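Local coordinates for protein phosphoribosyl-AMP cyclohydrolase (Medicago truncatula, PDB 7BGM) that probably catalyses two consecutive steps of histidine biosynthesis, hydrolysing phosphoribosyl-ATP to phosphoribosyl-AMP and then opening the purine ring of that product, at residues Leu7-Lys12 and Leu79-Asp84; Met33-Asn38 and Thr52-Arg56; Ala30-Gln34 and Glu102-Tyr106; Gln24-Thr28 and Leu212-Arg216; Asn70-Asp76 and Leu89-Pro95. All coordinates share one frame; numbering follows the deposited sequence.

Contact 1: Leu7-Lys12 and Leu79-Asp84. With ZN (zinc ion), chain D; ZN (zinc ion), chain G.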
# COMPACT_ATOMS: atom_id res chain seq x y z
N LEU A 7 13.22 -7.21 -23.33
CA LEU A 7 12.92 -6.44 -22.14
C LEU A 7 14.10 -6.44 -21.18
O LEU A 7 14.47 -5.40 -20.61
CB LEU A 7 11.67 -7.03 -21.48
CG LEU A 7 11.08 -6.42 -20.21
CD1 LEU A 7 11.75 -7.06 -19.07
CD2 LEU A 7 11.22 -4.89 -20.12
N LEU A 8 14.70 -7.61 -20.96
CA LEU A 8 15.82 -7.67 -20.02
C LEU A 8 17.00 -6.84 -20.50
O LEU A 8 17.73 -6.28 -19.68
CB LEU A 8 16.23 -9.12 -19.81
CG LEU A 8 15.16 -10.00 -19.16
CD1 LEU A 8 15.61 -11.44 -19.24
CD2 LEU A 8 14.88 -9.61 -17.72
N ASP A 9 17.19 -6.71 -21.81
CA ASP A 9 18.28 -5.86 -22.31
C ASP A 9 18.08 -4.39 -21.95
O ASP A 9 19.05 -3.62 -21.97
CB ASP A 9 18.41 -5.98 -23.82
CG ASP A 9 18.89 -7.35 -24.28
OD1 ASP A 9 19.25 -8.18 -23.41
OD2 ASP A 9 18.91 -7.59 -25.51
N SER A 10 16.86 -3.99 -21.63
CA SER A 10 16.56 -2.59 -21.35
C SER A 10 16.63 -2.26 -19.87
O SER A 10 16.43 -1.08 -19.50
CB SER A 10 15.17 -2.24 -21.89
OG SER A 10 14.17 -2.73 -21.00
N VAL A 11 16.88 -3.26 -19.00
CA VAL A 11 17.01 -3.03 -17.57
C VAL A 11 18.41 -2.50 -17.30
O VAL A 11 19.38 -2.92 -17.95
CB VAL A 11 16.74 -4.33 -16.78
CG1 VAL A 11 17.03 -4.16 -15.27
CG2 VAL A 11 15.32 -4.81 -17.00
N LYS A 12 18.52 -1.54 -16.37
CA LYS A 12 19.79 -0.92 -16.01
C LYS A 12 20.41 -1.73 -14.86
O LYS A 12 20.32 -1.36 -13.68
CB LYS A 12 19.59 0.54 -15.63
CG LYS A 12 20.83 1.32 -15.25
CD LYS A 12 20.41 2.71 -14.81
CE LYS A 12 21.58 3.59 -14.41
NZ LYS A 12 21.06 4.88 -13.84
N LEU A 79 8.92 -1.64 -13.78
CA LEU A 79 10.21 -0.99 -13.66
C LEU A 79 10.02 0.46 -13.23
O LEU A 79 9.00 1.08 -13.58
CB LEU A 79 10.96 -0.99 -15.01
CG LEU A 79 11.31 -2.33 -15.63
CD1 LEU A 79 11.94 -2.19 -17.03
CD2 LEU A 79 12.25 -3.03 -14.70
N ASP A 80 11.01 1.03 -12.52
CA ASP A 80 10.98 2.46 -12.23
C ASP A 80 11.50 3.27 -13.43
O ASP A 80 11.87 2.73 -14.49
CB ASP A 80 11.71 2.81 -10.91
CG ASP A 80 13.23 2.85 -11.00
OD1 ASP A 80 13.77 2.13 -11.84
OD2 ASP A 80 13.84 3.55 -10.11
N CYS A 81 11.47 4.59 -13.27
CA CYS A 81 11.71 5.50 -14.40
C CYS A 81 13.09 5.28 -15.05
O CYS A 81 13.23 5.39 -16.28
CB CYS A 81 11.56 6.94 -13.93
SG CYS A 81 12.69 7.36 -12.51
N ASP A 82 14.11 5.00 -14.26
CA ASP A 82 15.45 4.80 -14.81
C ASP A 82 15.83 3.31 -14.87
O ASP A 82 17.00 2.98 -15.14
CB ASP A 82 16.50 5.64 -14.06
CG ASP A 82 16.50 5.43 -12.55
OD1 ASP A 82 15.87 4.47 -12.05
OD2 ASP A 82 17.17 6.25 -11.85
N ARG A 83 14.85 2.43 -14.66
CA ARG A 83 14.89 0.99 -15.00
C ARG A 83 15.91 0.21 -14.18
O ARG A 83 16.41 -0.82 -14.63
CB ARG A 83 15.14 0.81 -16.51
CG ARG A 83 14.26 1.71 -17.37
CD ARG A 83 14.47 1.48 -18.84
NE ARG A 83 13.83 0.30 -19.40
CZ ARG A 83 12.56 0.25 -19.81
NH1 ARG A 83 11.75 1.29 -19.69
NH2 ARG A 83 12.10 -0.85 -20.36
N ASP A 84 16.23 0.65 -12.97
CA ASP A 84 17.11 -0.14 -12.09
C ASP A 84 16.40 -0.70 -10.86
O ASP A 84 17.06 -1.23 -9.96
CB ASP A 84 18.34 0.67 -11.65
CG ASP A 84 17.96 1.95 -10.90
OD1 ASP A 84 16.75 2.14 -10.55
OD2 ASP A 84 18.87 2.78 -10.69
ZN ZN D . 15.73 3.72 -10.18
ZN ZN G . 11.38 8.59 -11.10
O HOH W 1 21.38 2.88 -11.15
O HOH W 2 19.95 5.45 -11.78
O HOH W 3 16.80 5.31 -9.55
O HOH W 4 15.92 3.12 -8.15
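The hydroxyl of S10 is gripped from both segments: OG donates to L7 O on a lone pair in the carbonyl plane, while R83 NH2 reaches S10 OG at 2.9 Å from across the contact. R83 approaches side-on, for its NE also donates to S10 O at 2.9 Å, from above the carbonyl plane. A bend at chi3 (77°) turns the guanidinium to meet both oxygens nearly in its own plane. Arginine suits this place because its NE and NH2 can serve a hydroxyl and a carbonyl at once. L79 CD1 lies over one guanidinium face, near the rim, and touches L7 CD2 at 4.2 Å. The bond of K12 N to R83 O, at 2.8 Å, holds the backbones together. K12 runs fully extended past D82 O, which its CD meets at 3.4 Å, and brings NZ within 4.4 Å of D84 OD2, too far for a salt bridge but near enough that its charge would probably ease the crowding of carboxylates. A type I turn from D80 to R83, with the residue after it, lets D80 OD2, D82 OD1 and D84 OD1 bind one zinc ion, with two waters, in a D-x-D-x-D metal site.

Contact 2: Met33-Asn38 and Thr52-Arg56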
# COMPACT_ATOMS: atom_id res chain seq x y z
N MET A 33 8.78 -7.68 1.02
CA MET A 33 10.23 -7.95 1.17
C MET A 33 10.93 -7.23 0.02
O MET A 33 10.31 -6.87 -0.99
CB MET A 33 10.57 -9.47 1.12
CG MET A 33 10.19 -10.09 -0.22
SD MET A 33 10.72 -11.81 -0.40
CE MET A 33 12.50 -11.61 -0.61
N GLN A 34 12.25 -7.08 0.16
CA GLN A 34 13.03 -6.51 -0.91
C GLN A 34 14.32 -7.31 -1.02
O GLN A 34 14.92 -7.67 0.00
CB GLN A 34 13.33 -5.02 -0.67
CG GLN A 34 14.32 -4.39 -1.69
CD GLN A 34 15.77 -4.37 -1.16
OE1 GLN A 34 16.06 -3.78 -0.11
NE2 GLN A 34 16.69 -5.00 -1.89
N GLY A 35 14.65 -7.68 -2.27
CA GLY A 35 15.91 -8.33 -2.56
C GLY A 35 16.53 -7.83 -3.84
O GLY A 35 16.35 -6.66 -4.20
N PHE A 36 17.27 -8.69 -4.52
CA PHE A 36 17.94 -8.34 -5.76
C PHE A 36 17.56 -9.39 -6.80
O PHE A 36 17.15 -10.52 -6.47
CB PHE A 36 19.49 -8.23 -5.56
CG PHE A 36 19.87 -7.05 -4.74
CD1 PHE A 36 19.84 -7.12 -3.35
CD2 PHE A 36 20.19 -5.85 -5.35
CE1 PHE A 36 20.12 -6.00 -2.57
CE2 PHE A 36 20.50 -4.73 -4.59
CZ PHE A 36 20.45 -4.80 -3.20
N ALA A 37 17.63 -9.01 -8.07
CA ALA A 37 17.31 -9.93 -9.14
C ALA A 37 18.33 -9.75 -10.25
O ALA A 37 18.74 -8.62 -10.53
CB ALA A 37 15.89 -9.68 -9.66
N ASN A 38 18.77 -10.86 -10.87
CA ASN A 38 19.53 -10.78 -12.10
C ASN A 38 18.62 -11.12 -13.28
O ASN A 38 17.39 -11.25 -13.13
CB ASN A 38 20.76 -11.71 -12.04
CG ASN A 38 20.38 -13.17 -11.84
OD1 ASN A 38 19.20 -13.51 -11.72
ND2 ASN A 38 21.39 -14.05 -11.76
N THR A 52 10.91 -14.42 -7.70
CA THR A 52 12.20 -15.09 -7.72
C THR A 52 13.30 -14.05 -7.66
O THR A 52 13.22 -12.99 -8.29
CB THR A 52 12.31 -15.97 -8.99
OG1 THR A 52 11.25 -16.93 -8.98
CG2 THR A 52 13.64 -16.70 -9.04
N PHE A 53 14.35 -14.38 -6.90
CA PHE A 53 15.41 -13.44 -6.53
C PHE A 53 16.75 -14.09 -6.76
O PHE A 53 16.85 -15.31 -6.99
CB PHE A 53 15.30 -13.01 -5.05
CG PHE A 53 13.99 -12.34 -4.72
CD1 PHE A 53 13.84 -10.96 -4.86
CD2 PHE A 53 12.92 -13.10 -4.27
CE1 PHE A 53 12.60 -10.34 -4.58
CE2 PHE A 53 11.70 -12.51 -3.98
CZ PHE A 53 11.53 -11.11 -4.11
N TYR A 54 17.80 -13.28 -6.68
CA TYR A 54 19.17 -13.78 -6.62
C TYR A 54 19.76 -13.46 -5.26
O TYR A 54 19.78 -12.30 -4.85
CB TYR A 54 20.02 -13.13 -7.71
CG TYR A 54 21.44 -13.60 -7.77
CD1 TYR A 54 21.77 -14.78 -8.43
CD2 TYR A 54 22.47 -12.86 -7.20
CE1 TYR A 54 23.08 -15.21 -8.51
CE2 TYR A 54 23.80 -13.29 -7.28
CZ TYR A 54 24.09 -14.46 -7.93
OH TYR A 54 25.39 -14.89 -8.01
N SER A 55 20.27 -14.48 -4.57
CA SER A 55 20.89 -14.27 -3.26
C SER A 55 22.36 -13.88 -3.45
O SER A 55 23.14 -14.64 -4.02
CB SER A 55 20.79 -15.52 -2.38
OG SER A 55 21.71 -15.47 -1.29
N ARG A 56 22.73 -12.68 -2.97
CA ARG A 56 24.13 -12.27 -3.06
C ARG A 56 25.02 -13.16 -2.20
O ARG A 56 26.12 -13.52 -2.62
CB ARG A 56 24.27 -10.80 -2.65
CG ARG A 56 23.54 -9.86 -3.60
CD ARG A 56 23.61 -8.41 -3.15
NE ARG A 56 22.98 -8.21 -1.85
CZ ARG A 56 23.02 -7.07 -1.16
NH1 ARG A 56 23.65 -6.02 -1.66
NH2 ARG A 56 22.41 -6.98 0.02
O HOH W 5 17.96 -11.07 -3.10
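M33 CE lies over one face of the F53 ring, 3.6 Å from F53 CE2, in a CH-pi contact, and M33 SD stands obliquely beside the same ring as a Met-aromatic partner. This is the tight, buried side. With chi1 at 62°, M33 CG sits between the backbone N and the carbonyl carbon, and a bend at chi3 lays the methyl on the ring. Glycine suits position 35 for want of room: a beta carbon there would fall about 3.1 Å from F53 CD1. Were F53 replaced by an alanine, the M33 methyl would probably lose the ring it rests on and a gap would open beside G35.

The strands 33-37 and 52-55 cross at 81°, with Y54 N donating an almost straight bond to F36 O at 2.8 Å. Beside it a water bridges F36 N and Y54 O, in place of a second direct bond. The outer side faces solvent: R56 is exposed, and its guanidinium lies over the outer part of the F36 ring, planes 27° apart, with F36 CE1 over its centre, 3.4 Å from R56 CZ. N38 ND2 approaches Y54 CD1 obliquely, while N38 OD1 caps the following helix at A41 N. The buried end belongs to a nucleotide pocket: M33 is an AMP-binding residue, and the side chain of F53 adjoins W62, another.

Contact 3: Ala30-Gln34 and Glu102-Tyr106; sequences AILMQ and ETCYY. With ZN (zinc ion), chain C.
Y105 reaches across to strand 31-34 with the length of its ring. Its CB already points toward the strand, and chi1 of -63° puts CG opposite the carbonyl carbon, sending the ring the same way. Along the near edge, Y105 CD2 passes I31 O, and CE2 then meets I31 CG2 at 3.6 Å, the methyl coming in obliquely. CE2 also has M33 CA close to the ring plane. At the tip, Y105 OH rests 3.2 Å from Q34 CB and hydrogen-bonds to S85 OG of the second subunit, a hydroxyl that Q34 OE1 also reaches. Tyrosine fits because its flank is apolar enough for I31 while its end satisfies a polar partner across the subunit boundary.

The backbones are joined by C104 N, which donates to L32 O at 2.9 Å. Just before it, T103 makes an ST turn: its OG1 accepts from Y105 N at 3.1 Å, while the methyl CG2 packs on L32 CD2 at 4.0 Å. C104 SG, near M33 CB, binds a zinc ion at 2.3 Å, together with C97 of this chain and C81 of the second subunit, so this loop helps build an intersubunit metal site.

L32 and M33 both face A23 in a classic beta bulge, which fits strand 31-37 against its antiparallel neighbour 19-25. Y105 pairs antiparallel with a strand of the second subunit, so the sheet runs on across the interface.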
# COMPACT_ATOMS: atom_id res chain seq x y z
N ALA A 30 1.07 -3.29 1.03
CA ALA A 30 2.16 -3.57 1.96
C ALA A 30 3.39 -4.06 1.21
O ALA A 30 3.29 -4.91 0.31
CB ALA A 30 1.72 -4.63 2.98
N ILE A 31 4.55 -3.53 1.59
CA ILE A 31 5.80 -4.05 1.05
C ILE A 31 6.13 -5.34 1.81
O ILE A 31 6.25 -5.33 3.04
CB ILE A 31 6.92 -3.03 1.17
CG1 ILE A 31 6.56 -1.78 0.30
CG2 ILE A 31 8.26 -3.63 0.74
CD1 ILE A 31 7.43 -0.54 0.54
N LEU A 32 6.23 -6.45 1.07
CA LEU A 32 6.45 -7.75 1.66
C LEU A 32 7.91 -7.98 1.98
O LEU A 32 8.25 -8.52 3.06
CB LEU A 32 5.96 -8.84 0.70
CG LEU A 32 4.48 -8.70 0.26
CD1 LEU A 32 4.08 -9.73 -0.81
CD2 LEU A 32 3.57 -8.80 1.49
N MET A 33 8.78 -7.68 1.02
CA MET A 33 10.23 -7.95 1.17
C MET A 33 10.93 -7.23 0.02
O MET A 33 10.31 -6.87 -0.99
CB MET A 33 10.57 -9.47 1.12
CG MET A 33 10.19 -10.09 -0.22
SD MET A 33 10.72 -11.81 -0.40
CE MET A 33 12.50 -11.61 -0.61
N GLN A 34 12.25 -7.08 0.16
CA GLN A 34 13.03 -6.51 -0.91
C GLN A 34 14.32 -7.31 -1.02
O GLN A 34 14.92 -7.67 0.00
CB GLN A 34 13.33 -5.02 -0.67
CG GLN A 34 14.32 -4.39 -1.69
CD GLN A 34 15.77 -4.37 -1.16
OE1 GLN A 34 16.06 -3.78 -0.11
NE2 GLN A 34 16.69 -5.00 -1.89
N GLU A 102 4.38 -11.13 8.97
CA GLU A 102 3.64 -11.07 7.71
C GLU A 102 4.46 -10.46 6.59
O GLU A 102 4.37 -10.88 5.42
CB GLU A 102 2.35 -10.29 7.95
CG GLU A 102 1.39 -10.40 6.89
CD GLU A 102 0.03 -9.98 7.38
OE1 GLU A 102 -0.48 -10.58 8.35
OE2 GLU A 102 -0.49 -9.01 6.84
N THR A 103 5.28 -9.46 6.93
CA THR A 103 6.25 -8.85 6.03
C THR A 103 7.57 -8.79 6.74
O THR A 103 7.66 -8.98 7.98
CB THR A 103 5.89 -7.41 5.61
OG1 THR A 103 6.15 -6.54 6.73
CG2 THR A 103 4.40 -7.33 5.17
N CYS A 104 8.59 -8.46 5.97
CA CYS A 104 9.91 -8.35 6.57
C CYS A 104 10.13 -7.02 7.32
O CYS A 104 11.19 -6.84 7.93
CB CYS A 104 11.00 -8.52 5.50
SG CYS A 104 11.11 -10.16 4.77
N TYR A 105 9.16 -6.12 7.34
CA TYR A 105 9.35 -4.75 7.86
C TYR A 105 8.51 -4.56 9.10
O TYR A 105 7.32 -4.27 9.02
CB TYR A 105 9.01 -3.69 6.79
CG TYR A 105 9.91 -3.75 5.57
CD1 TYR A 105 11.09 -2.98 5.51
CD2 TYR A 105 9.62 -4.61 4.50
CE1 TYR A 105 11.91 -3.02 4.38
CE2 TYR A 105 10.45 -4.67 3.38
CZ TYR A 105 11.58 -3.86 3.32
OH TYR A 105 12.38 -3.94 2.19
N TYR A 106 9.15 -4.77 10.26
CA TYR A 106 8.51 -4.68 11.56
C TYR A 106 9.43 -4.03 12.60
O TYR A 106 9.19 -4.17 13.82
CB TYR A 106 8.09 -6.09 12.02
CG TYR A 106 9.20 -7.08 11.92
CD1 TYR A 106 10.16 -7.15 12.92
CD2 TYR A 106 9.26 -7.99 10.86
CE1 TYR A 106 11.18 -8.06 12.86
CE2 TYR A 106 10.29 -8.92 10.77
CZ TYR A 106 11.25 -8.95 11.78
OH TYR A 106 12.31 -9.84 11.75
ZN ZN C . 12.29 -11.23 6.44

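Contact 4: Gln24-Thr28 and Leu212-Arg216; sequences QNVDT and LQVLR
D27 and R216 form a side-on, two-nitrogen salt bridge that ties the turn after strand 19-25, in the mixed sheet of the cyclohydrolase part, to helix 208-218 of the pyrophosphohydrolase part. R216 NE donates to D27 OD1 at 2.8 Å and R216 NH2 to D27 OD2 at 2.9 Å, each on the syn side of its oxygen. The carboxylate and guanidinium planes lie only 15° apart, and the NH2 bond, at 177°, is almost perfectly straight. A bend at chi3 (55°) in R216 turns the edge of the guanidinium to the acid. Arginine suits the place because NE and NH2 offer two N-H groups, side by side, to the two carboxylate oxygens.

Apolar atoms close in around the pair. V26 CG1 approaches R216 NE obliquely, at 4.3 Å, and Q213 CB touches D27 OD2 at 3.6 Å. One turn earlier on the helix, L212 sets its CD1 against D27 O.

Farther out, the acid is shared. D27 OD2 makes a second salt bridge to K91, and D27 OD1 accepts from S127 of the second subunit, so several donors hold the carboxylate in place and would probably favour its negative charge. N25 positions the turn that carries D27: its ND2 hydrogen-bonds to E209 near the start of the same helix, while its OD1 accepts from D27 N at 2.8 Å, an Asx turn, and also, from above the amide plane, from T28 N at 3.0 Å, which completes an Asx motif.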
# COMPACT_ATOMS: atom_id res chain seq x y z
N GLN A 24 5.44 -6.54 -3.42
CA GLN A 24 4.40 -5.69 -2.85
C GLN A 24 3.06 -6.40 -2.98
O GLN A 24 2.75 -6.98 -4.03
CB GLN A 24 4.35 -4.31 -3.56
CG GLN A 24 3.24 -3.41 -2.99
CD GLN A 24 3.25 -2.04 -3.60
OE1 GLN A 24 3.51 -1.89 -4.81
NE2 GLN A 24 2.92 -1.01 -2.78
N ASN A 25 2.27 -6.37 -1.90
CA ASN A 25 0.95 -7.01 -1.87
C ASN A 25 0.01 -6.29 -2.86
O ASN A 25 -0.23 -5.09 -2.73
CB ASN A 25 0.40 -6.97 -0.44
CG ASN A 25 -0.92 -7.74 -0.28
OD1 ASN A 25 -1.87 -7.53 -1.02
ND2 ASN A 25 -0.95 -8.66 0.68
N VAL A 26 -0.47 -7.03 -3.87
CA VAL A 26 -1.33 -6.48 -4.93
C VAL A 26 -2.65 -5.93 -4.38
O VAL A 26 -3.24 -5.00 -4.97
CB VAL A 26 -1.59 -7.56 -6.00
CG1 VAL A 26 -2.39 -8.73 -5.43
CG2 VAL A 26 -2.32 -6.93 -7.24
N ASP A 27 -3.14 -6.50 -3.27
CA ASP A 27 -4.44 -6.07 -2.76
C ASP A 27 -4.31 -4.91 -1.78
O ASP A 27 -5.21 -4.06 -1.71
CB ASP A 27 -5.17 -7.23 -2.08
CG ASP A 27 -5.79 -8.21 -3.08
OD1 ASP A 27 -6.25 -7.76 -4.17
OD2 ASP A 27 -5.87 -9.42 -2.78
N THR A 28 -3.22 -4.82 -1.01
CA THR A 28 -3.16 -3.81 0.06
C THR A 28 -2.09 -2.77 -0.12
O THR A 28 -2.21 -1.68 0.48
CB THR A 28 -2.90 -4.47 1.41
OG1 THR A 28 -1.56 -5.01 1.41
CG2 THR A 28 -3.92 -5.55 1.66
N LEU A 212 -10.82 -6.41 -0.35
CA LEU A 212 -10.22 -5.93 -1.59
C LEU A 212 -9.95 -7.07 -2.57
O LEU A 212 -10.02 -6.87 -3.78
CB LEU A 212 -8.92 -5.15 -1.27
CG LEU A 212 -9.12 -3.88 -0.44
CD1 LEU A 212 -7.86 -3.05 -0.17
CD2 LEU A 212 -10.20 -2.99 -1.09
N GLN A 213 -9.62 -8.26 -2.07
CA GLN A 213 -9.57 -9.42 -2.94
C GLN A 213 -10.92 -9.64 -3.63
O GLN A 213 -10.96 -9.91 -4.83
CB GLN A 213 -9.15 -10.67 -2.14
CG GLN A 213 -9.26 -11.94 -2.97
CD GLN A 213 -8.69 -13.16 -2.28
OE1 GLN A 213 -7.68 -13.08 -1.61
NE2 GLN A 213 -9.34 -14.29 -2.47
N VAL A 214 -12.03 -9.53 -2.88
CA VAL A 214 -13.35 -9.71 -3.51
C VAL A 214 -13.51 -8.73 -4.66
O VAL A 214 -13.93 -9.12 -5.77
CB VAL A 214 -14.48 -9.55 -2.47
CG1 VAL A 214 -15.87 -9.44 -3.19
CG2 VAL A 214 -14.51 -10.72 -1.58
N LEU A 215 -13.16 -7.46 -4.44
CA LEU A 215 -13.32 -6.44 -5.48
C LEU A 215 -12.43 -6.72 -6.69
O LEU A 215 -12.86 -6.59 -7.84
CB LEU A 215 -13.04 -5.05 -4.91
CG LEU A 215 -14.09 -4.46 -3.99
CD1 LEU A 215 -13.58 -3.19 -3.37
CD2 LEU A 215 -15.34 -4.19 -4.83
N ARG A 216 -11.16 -7.04 -6.46
CA ARG A 216 -10.28 -7.40 -7.57
C ARG A 216 -10.88 -8.52 -8.40
O ARG A 216 -10.88 -8.45 -9.64
CB ARG A 216 -8.91 -7.81 -7.05
CG ARG A 216 -8.08 -8.55 -8.11
CD ARG A 216 -6.66 -8.77 -7.64
NE ARG A 216 -6.51 -9.45 -6.34
CZ ARG A 216 -6.59 -10.77 -6.15
NH1 ARG A 216 -6.85 -11.60 -7.17
NH2 ARG A 216 -6.41 -11.26 -4.92

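Contact 5: Asn70-Asp76 and Leu89-Pro95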
# COMPACT_ATOMS: atom_id res chain seq x y z
N ASN A 70 5.27 -20.32 1.22
CA ASN A 70 4.61 -19.01 1.19
C ASN A 70 5.04 -18.25 -0.06
O ASN A 70 5.73 -17.22 -0.01
CB ASN A 70 4.93 -18.24 2.47
CG ASN A 70 4.33 -18.92 3.69
OD1 ASN A 70 3.27 -19.53 3.57
ND2 ASN A 70 5.01 -18.84 4.84
N PHE A 71 4.60 -18.77 -1.21
CA PHE A 71 4.92 -18.16 -2.49
C PHE A 71 4.26 -16.79 -2.63
O PHE A 71 3.21 -16.50 -2.05
CB PHE A 71 4.46 -19.03 -3.66
CG PHE A 71 5.16 -20.38 -3.72
CD1 PHE A 71 6.45 -20.48 -4.23
CD2 PHE A 71 4.54 -21.53 -3.25
CE1 PHE A 71 7.12 -21.69 -4.31
CE2 PHE A 71 5.20 -22.76 -3.31
CZ PHE A 71 6.52 -22.84 -3.82
N ILE A 72 4.88 -15.94 -3.43
CA ILE A 72 4.25 -14.68 -3.83
C ILE A 72 3.85 -14.82 -5.29
O ILE A 72 4.71 -14.85 -6.19
CB ILE A 72 5.15 -13.46 -3.59
CG1 ILE A 72 5.56 -13.37 -2.11
CG2 ILE A 72 4.44 -12.14 -4.07
CD1 ILE A 72 6.86 -12.52 -1.92
N ASN A 73 2.54 -14.88 -5.53
CA ASN A 73 1.99 -15.12 -6.85
C ASN A 73 1.90 -13.80 -7.59
O ASN A 73 1.14 -12.91 -7.19
CB ASN A 73 0.61 -15.75 -6.75
CG ASN A 73 0.65 -17.05 -6.00
OD1 ASN A 73 1.22 -18.03 -6.49
ND2 ASN A 73 0.08 -17.07 -4.80
N VAL A 74 2.68 -13.66 -8.65
CA VAL A 74 2.91 -12.37 -9.27
C VAL A 74 1.79 -12.03 -10.26
O VAL A 74 1.53 -12.77 -11.21
CB VAL A 74 4.29 -12.33 -9.94
CG1 VAL A 74 4.45 -11.00 -10.63
CG2 VAL A 74 5.36 -12.47 -8.85
N HIS A 75 1.17 -10.86 -10.05
CA HIS A 75 0.12 -10.32 -10.92
C HIS A 75 0.64 -9.34 -11.97
O HIS A 75 0.06 -9.23 -13.06
CB HIS A 75 -0.92 -9.58 -10.07
CG HIS A 75 -1.87 -10.47 -9.36
ND1 HIS A 75 -1.47 -11.51 -8.55
CD2 HIS A 75 -3.22 -10.45 -9.30
CE1 HIS A 75 -2.54 -12.11 -8.05
NE2 HIS A 75 -3.61 -11.48 -8.49
N ASP A 76 1.71 -8.61 -11.66
CA ASP A 76 2.29 -7.68 -12.61
C ASP A 76 3.70 -7.38 -12.15
O ASP A 76 4.03 -7.62 -10.98
CB ASP A 76 1.49 -6.39 -12.76
CG ASP A 76 1.54 -5.82 -14.23
OD1 ASP A 76 2.56 -6.01 -14.99
OD2 ASP A 76 0.55 -5.17 -14.62
N LEU A 89 4.47 -7.23 -8.17
CA LEU A 89 3.17 -6.96 -7.54
C LEU A 89 2.39 -8.27 -7.49
O LEU A 89 2.08 -8.85 -8.53
CB LEU A 89 2.43 -5.89 -8.33
CG LEU A 89 1.26 -5.19 -7.66
CD1 LEU A 89 1.67 -4.39 -6.43
CD2 LEU A 89 0.55 -4.29 -8.68
N GLY A 90 2.10 -8.76 -6.27
CA GLY A 90 1.60 -10.11 -6.17
C GLY A 90 0.86 -10.41 -4.89
O GLY A 90 0.76 -9.58 -3.99
N LYS A 91 0.33 -11.64 -4.81
CA LYS A 91 -0.50 -12.08 -3.71
C LYS A 91 0.26 -13.14 -2.92
O LYS A 91 0.55 -14.22 -3.47
CB LYS A 91 -1.83 -12.66 -4.23
CG LYS A 91 -2.84 -13.08 -3.12
CD LYS A 91 -3.46 -11.82 -2.44
CE LYS A 91 -4.52 -12.19 -1.42
NZ LYS A 91 -5.12 -11.03 -0.73
N PRO A 92 0.57 -12.92 -1.64
CA PRO A 92 1.31 -13.94 -0.88
C PRO A 92 0.40 -15.05 -0.42
O PRO A 92 -0.76 -14.81 -0.07
CB PRO A 92 1.86 -13.16 0.32
CG PRO A 92 0.91 -12.02 0.48
CD PRO A 92 0.41 -11.66 -0.90
N ASP A 93 0.93 -16.28 -0.44
CA ASP A 93 0.23 -17.45 0.11
C ASP A 93 0.24 -17.50 1.64
O ASP A 93 -0.50 -18.30 2.24
CB ASP A 93 0.89 -18.73 -0.43
CG ASP A 93 0.49 -19.04 -1.85
OD1 ASP A 93 -0.50 -18.46 -2.33
OD2 ASP A 93 1.15 -19.90 -2.47
N GLY A 94 1.13 -16.76 2.28
CA GLY A 94 1.26 -16.77 3.72
C GLY A 94 2.33 -15.75 4.11
O GLY A 94 2.78 -14.96 3.28
N PRO A 95 2.72 -15.73 5.38
CA PRO A 95 3.67 -14.71 5.84
C PRO A 95 4.98 -14.76 5.06
O PRO A 95 5.54 -15.83 4.79
CB PRO A 95 3.87 -15.05 7.33
CG PRO A 95 3.18 -16.31 7.57
CD PRO A 95 2.28 -16.62 6.46
O HOH W 6 4.79 -14.66 1.19
O HOH W 7 1.14 -20.51 -4.93
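N73 and K91 form the hydrogen-bonded pair at the middle of an antiparallel ladder, N73 N donating to K91 O at 2.9 Å and K91 N returning to N73 O. Past the end of the ladder, D93 N still bonds to F71 O. Beyond V74 the register slips: H75 N, at 2.7 Å, and D76 N, at 3.2 Å, both point to L89 O, a classic beta bulge. N73 O is also doubly held, by K91 N and, from the opposite face of its plane, by H75 ND1 at 3.3 Å.

Among the side chains, N73 ND2 comes down on D93 OD1 at 2.9 Å from above the carboxylate plane, and a water links N73 OD1 with D93 OD2. A leucine in place of N73 would probably leave D93 without its amide partner and break that water bridge.

Packing and sterics complete the join. I72 CG1 lies 4.4 Å from P92 CB, and glycine suits position 90 because a beta carbon there would clash with N73 O.

Strand 85-92 has strands 72-74 and 76-80 along one edge and the parallel strand 19-25 along the other; I72 and P92 pack on L32 of strand 31-37, and H75 and K91 touch helix 208-218.

How the contacts relate
Contacts 2 and 3 share M33 and Q34 on strand 31-37, one joining it to strand 52-55 and the other to the zinc-binding cysteine loop. M33 also links both to contact 5, its SD 4.2 Å from I72 CD1. Contacts 4 and 5, with centres 11 Å apart, are tied by the salt bridge D27 OD2 to K91 NZ, 2.7 Å long, so D27 joins strand 85-92 and, through R216, helix 208-218. Contacts 1 and 3 lie about 23 Å apart between centres in one chain, yet the dimer brings them together: C81 of one subunit shares a zinc ion with C104 of the other. The AMP-binding M33 side chain comes within about 6 Å of a bound zinc ion.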